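PDB 1BVO: transcription factor GAMBIF1, which probably acts as a Dorsal-type Rel transcription activator in the mosquito, binding DNA sequence-specifically through its Rel homology specificity domain, the part present in this chain. Local coordinates for residues P70-G75 with Q103-K108. Sequence-based numbering, arbitrary orientation.
With nucleotides of chain B; nucleotides of chain A.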
loop_
_atom_site.group_PDB
_atom_site.type_symbol
_atom_site.label_atom_id
_atom_site.label_comp_id
_atom_site.label_asym_id
_atom_site.label_seq_id
_atom_site.Cartn_x
_atom_site.Cartn_y
_atom_site.Cartn_z
ATOM N N PRO C 70 -17.357 -5.500 3.286
ATOM C CA PRO C 70 -16.772 -4.391 2.512
ATOM C C PRO C 70 -16.549 -4.656 1.029
ATOM O O PRO C 70 -16.805 -3.789 0.192
ATOM C CB PRO C 70 -15.448 -4.120 3.236
ATOM C CG PRO C 70 -15.146 -5.435 3.905
ATOM C CD PRO C 70 -16.506 -5.815 4.446
ATOM N N HIS C 71 -16.080 -5.858 0.712
ATOM C CA HIS C 71 -15.803 -6.207 -0.672
ATOM C C HIS C 71 -16.911 -5.879 -1.682
ATOM O O HIS C 71 -18.103 -6.008 -1.384
ATOM C CB HIS C 71 -15.326 -7.648 -0.746
ATOM C CG HIS C 71 -13.995 -7.860 -0.097
ATOM N ND1 HIS C 71 -13.429 -9.094 0.057
ATOM C CD2 HIS C 71 -13.106 -6.963 0.393
ATOM C CE1 HIS C 71 -12.220 -8.964 0.605
ATOM N NE2 HIS C 71 -12.008 -7.679 0.813
ATOM N N ASN C 72 -16.498 -5.334 -2.826
ATOM C CA ASN C 72 -17.429 -4.947 -3.879
ATOM C C ASN C 72 -17.537 -6.041 -4.920
ATOM O O ASN C 72 -16.561 -6.769 -5.178
ATOM C CB ASN C 72 -16.954 -3.669 -4.570
ATOM C CG ASN C 72 -16.729 -2.534 -3.610
ATOM O OD1 ASN C 72 -17.558 -2.254 -2.734
ATOM N ND2 ASN C 72 -15.585 -1.884 -3.745
ATOM N N LEU C 73 -18.724 -6.172 -5.494
ATOM C CA LEU C 73 -18.943 -7.137 -6.547
ATOM C C LEU C 73 -18.946 -6.342 -7.827
ATOM O O LEU C 73 -19.619 -5.319 -7.921
ATOM C CB LEU C 73 -20.287 -7.819 -6.400
ATOM C CG LEU C 73 -20.332 -8.945 -5.381
ATOM C CD1 LEU C 73 -21.696 -9.621 -5.421
ATOM C CD2 LEU C 73 -19.246 -9.952 -5.697
ATOM N N VAL C 74 -18.118 -6.741 -8.773
ATOM C CA VAL C 74 -18.075 -6.038 -10.033
ATOM C C VAL C 74 -18.453 -7.062 -11.087
ATOM O O VAL C 74 -18.317 -8.263 -10.861
ATOM C CB VAL C 74 -16.681 -5.422 -10.265
ATOM C CG1 VAL C 74 -16.389 -4.393 -9.175
ATOM C CG2 VAL C 74 -15.620 -6.493 -10.274
ATOM N N GLY C 75 -18.958 -6.600 -12.218
ATOM C CA GLY C 75 -19.364 -7.524 -13.261
ATOM C C GLY C 75 -19.995 -6.779 -14.422
ATOM O O GLY C 75 -20.777 -5.843 -14.214
ATOM N N GLN C 103 -14.107 -7.816 -5.956
ATOM C CA GLN C 103 -13.048 -6.830 -5.849
ATOM C C GLN C 103 -12.876 -6.535 -4.376
ATOM O O GLN C 103 -13.749 -5.954 -3.720
ATOM C CB GLN C 103 -13.408 -5.560 -6.607
ATOM C CG GLN C 103 -12.217 -4.695 -6.956
ATOM C CD GLN C 103 -12.500 -3.777 -8.127
ATOM O OE1 GLN C 103 -12.986 -2.656 -7.942
ATOM N NE2 GLN C 103 -12.210 -4.251 -9.346
ATOM N N CYS C 104 -11.747 -6.966 -3.848
ATOM C CA CYS C 104 -11.469 -6.802 -2.445
ATOM C C CYS C 104 -10.947 -5.453 -2.029
ATOM O O CYS C 104 -9.981 -4.926 -2.578
ATOM C CB CYS C 104 -10.483 -7.857 -1.985
ATOM S SG CYS C 104 -9.001 -7.803 -2.953
ATOM N N VAL C 105 -11.601 -4.914 -1.014
ATOM C CA VAL C 105 -11.186 -3.662 -0.444
ATOM C C VAL C 105 -10.078 -4.073 0.494
ATOM O O VAL C 105 -10.161 -5.128 1.122
ATOM C CB VAL C 105 -12.249 -3.073 0.449
ATOM C CG1 VAL C 105 -12.078 -1.592 0.513
ATOM C CG2 VAL C 105 -13.631 -3.451 -0.018
ATOM N N LYS C 106 -9.081 -3.213 0.638
ATOM C CA LYS C 106 -7.947 -3.458 1.530
ATOM C C LYS C 106 -8.251 -2.761 2.876
ATOM O O LYS C 106 -9.019 -1.788 2.904
ATOM C CB LYS C 106 -6.666 -2.912 0.885
ATOM C CG LYS C 106 -6.759 -1.478 0.403
ATOM C CD LYS C 106 -5.429 -0.969 -0.150
ATOM C CE LYS C 106 -5.471 0.565 -0.302
ATOM N NZ LYS C 106 -4.114 1.171 -0.437
ATOM N N LYS C 107 -7.627 -3.224 3.967
ATOM C CA LYS C 107 -7.872 -2.674 5.315
ATOM C C LYS C 107 -8.060 -1.159 5.421
ATOM O O LYS C 107 -9.081 -0.698 5.936
ATOM C CB LYS C 107 -6.820 -3.158 6.336
ATOM C CG LYS C 107 -7.011 -4.634 6.801
ATOM C CD LYS C 107 -6.027 -5.098 7.911
ATOM C CE LYS C 107 -5.973 -6.641 8.033
ATOM N NZ LYS C 107 -5.422 -7.378 6.816
ATOM N N LYS C 108 -7.117 -0.388 4.891
ATOM C CA LYS C 108 -7.217 1.076 4.942
ATOM C C LYS C 108 -8.587 1.548 4.456
ATOM O O LYS C 108 -9.206 2.435 5.068
ATOM C CB LYS C 108 -6.097 1.764 4.123
ATOM C CG LYS C 108 -4.926 0.869 3.687
ATOM C CD LYS C 108 -3.573 1.532 3.953
ATOM C CE LYS C 108 -2.797 0.748 5.020
ATOM N NZ LYS C 108 -1.750 1.533 5.746
ATOM P P DA B 9 -4.836 -5.602 2.437
ATOM O OP1 DA B 9 -5.319 -4.428 3.215
ATOM O OP2 DA B 9 -5.788 -6.673 2.056
ATOM O "O5'" DA B 9 -3.987 -5.071 1.215
ATOM C "C5'" DA B 9 -3.061 -4.033 1.466
ATOM C "C4'" DA B 9 -2.163 -3.826 0.270
ATOM O "O4'" DA B 9 -1.343 -4.992 0.070
ATOM C "C3'" DA B 9 -2.865 -3.535 -1.049
ATOM O "O3'" DA B 9 -2.389 -2.256 -1.487
ATOM C "C2'" DA B 9 -2.446 -4.695 -1.956
ATOM C "C1'" DA B 9 -1.183 -5.252 -1.311
ATOM N N9 DA B 9 -0.983 -6.694 -1.440
ATOM C C8 DA B 9 -1.884 -7.691 -1.150
ATOM N N7 DA B 9 -1.406 -8.904 -1.330
ATOM C C5 DA B 9 -0.108 -8.680 -1.775
ATOM C C6 DA B 9 0.921 -9.560 -2.147
ATOM N N6 DA B 9 0.787 -10.887 -2.135
ATOM N N1 DA B 9 2.084 -9.028 -2.535
ATOM C C2 DA B 9 2.204 -7.684 -2.560
ATOM N N3 DA B 9 1.308 -6.765 -2.243
ATOM C C4 DA B 9 0.164 -7.325 -1.851
ATOM P P DT A 9 -4.723 -5.667 2.427
ATOM O OP1 DT A 9 -5.279 -4.553 3.225
ATOM O OP2 DT A 9 -5.618 -6.758 1.985
ATOM O "O5'" DT A 9 -3.960 -5.023 1.197
ATOM C "C5'" DT A 9 -2.912 -4.107 1.452
ATOM C "C4'" DT A 9 -2.040 -3.920 0.239
ATOM O "O4'" DT A 9 -1.196 -5.076 0.005
ATOM C "C3'" DT A 9 -2.759 -3.624 -1.072
ATOM O "O3'" DT A 9 -2.292 -2.351 -1.507
ATOM C "C2'" DT A 9 -2.334 -4.774 -1.988
ATOM C "C1'" DT A 9 -1.010 -5.225 -1.388
ATOM N N1 DT A 9 -0.550 -6.628 -1.642
ATOM C C2 DT A 9 0.738 -6.834 -2.143
ATOM O O2 DT A 9 1.491 -5.931 -2.461
ATOM N N3 DT A 9 1.104 -8.146 -2.277
ATOM C C4 DT A 9 0.340 -9.253 -1.995
ATOM O O4 DT A 9 0.827 -10.385 -2.142
ATOM C C5 DT A 9 -1.004 -8.970 -1.530
ATOM C C7 DT A 9 -1.934 -10.116 -1.262
ATOM C C6 DT A 9 -1.368 -7.690 -1.369
ATOM P P DT A 10 -2.915 -1.661 -2.811
ATOM O OP1 DT A 10 -3.180 -0.238 -2.483
ATOM O OP2 DT A 10 -4.013 -2.496 -3.350
ATOM O "O5'" DT A 10 -1.680 -1.707 -3.796
ATOM C "C5'" DT A 10 -0.917 -2.894 -3.866
ATOM C "C4'" DT A 10 0.369 -2.640 -4.595
ATOM O "O4'" DT A 10 1.113 -3.872 -4.560
ATOM C "C3'" DT A 10 0.201 -2.286 -6.071
ATOM O "O3'" DT A 10 1.145 -1.269 -6.406
ATOM C "C2'" DT A 10 0.375 -3.616 -6.797
ATOM C "C1'" DT A 10 1.180 -4.482 -5.841
ATOM N N1 DT A 10 0.646 -5.848 -5.689
ATOM C C2 DT A 10 1.507 -6.928 -5.821
ATOM O O2 DT A 10 2.694 -6.808 -6.088
ATOM N N3 DT A 10 0.919 -8.161 -5.628
ATOM C C4 DT A 10 -0.410 -8.414 -5.334
ATOM O O4 DT A 10 -0.794 -9.579 -5.180
ATOM C C5 DT A 10 -1.253 -7.236 -5.230
ATOM C C7 DT A 10 -2.704 -7.415 -4.929
ATOM C C6 DT A 10 -0.692 -6.030 -5.409
HETATM O O HOH W 1 -9.045 -7.291 1.240
#
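In the DNA-binding (specificity) domain of this Rel protein, a short two-stranded antiparallel pairing joins Asn-72 to Gln-103, next to a chain segment that runs on to the DNA backbone. The pair is of the hydrogen-bonded kind: Asn-72 N donates to Gln-103 O (3.0 Å), and Gln-103 N returns a straighter bond to Asn-72 O at 163°. Beyond this pair, side chains carry the contact. In His-71, chi1 of -67° sets CG anti to the residue's own carbonyl carbon; CG meets Cys-104 CA at 3.6 Å, and the ring lies against the backbone of Cys-104 and Val-105. Cys-104 CB sits over one ring face, 3.4 Å from the centroid and 22° off the normal, a CH-pi contact displaced toward the rim. Val-105 O lies in the ring plane at the edge, where His-71 NE2 gives it a weak, bent hydrogen bond (3.2 Å). Val-105 CG2 packs on Pro-70, 3.8 Å from its CB and closer still to its carbonyl oxygen; helix 107-120 adds Val-110 and Leu-114 against the proline. Farther along, the extended side chain of Gln-103 crosses Val-74 at about a right angle, its OE1 4.0 Å from Val-74 CG1. The DNA is gripped just beyond: Lys-107 N donates to OP1 of DA9 of chain B at 2.7 Å or to OP1 of DT9 of chain A, overlapping models of one DNA position, so that one phosphate at a time takes the bond, while Lys-106 NZ bonds to OP1 of DT10 of chain A. Main-chain and lysine contacts to phosphates at the start of a helix, with His-71 packed on Cys-104 and Val-105 leading into them, form a backbone-binding site of this Rel homology domain.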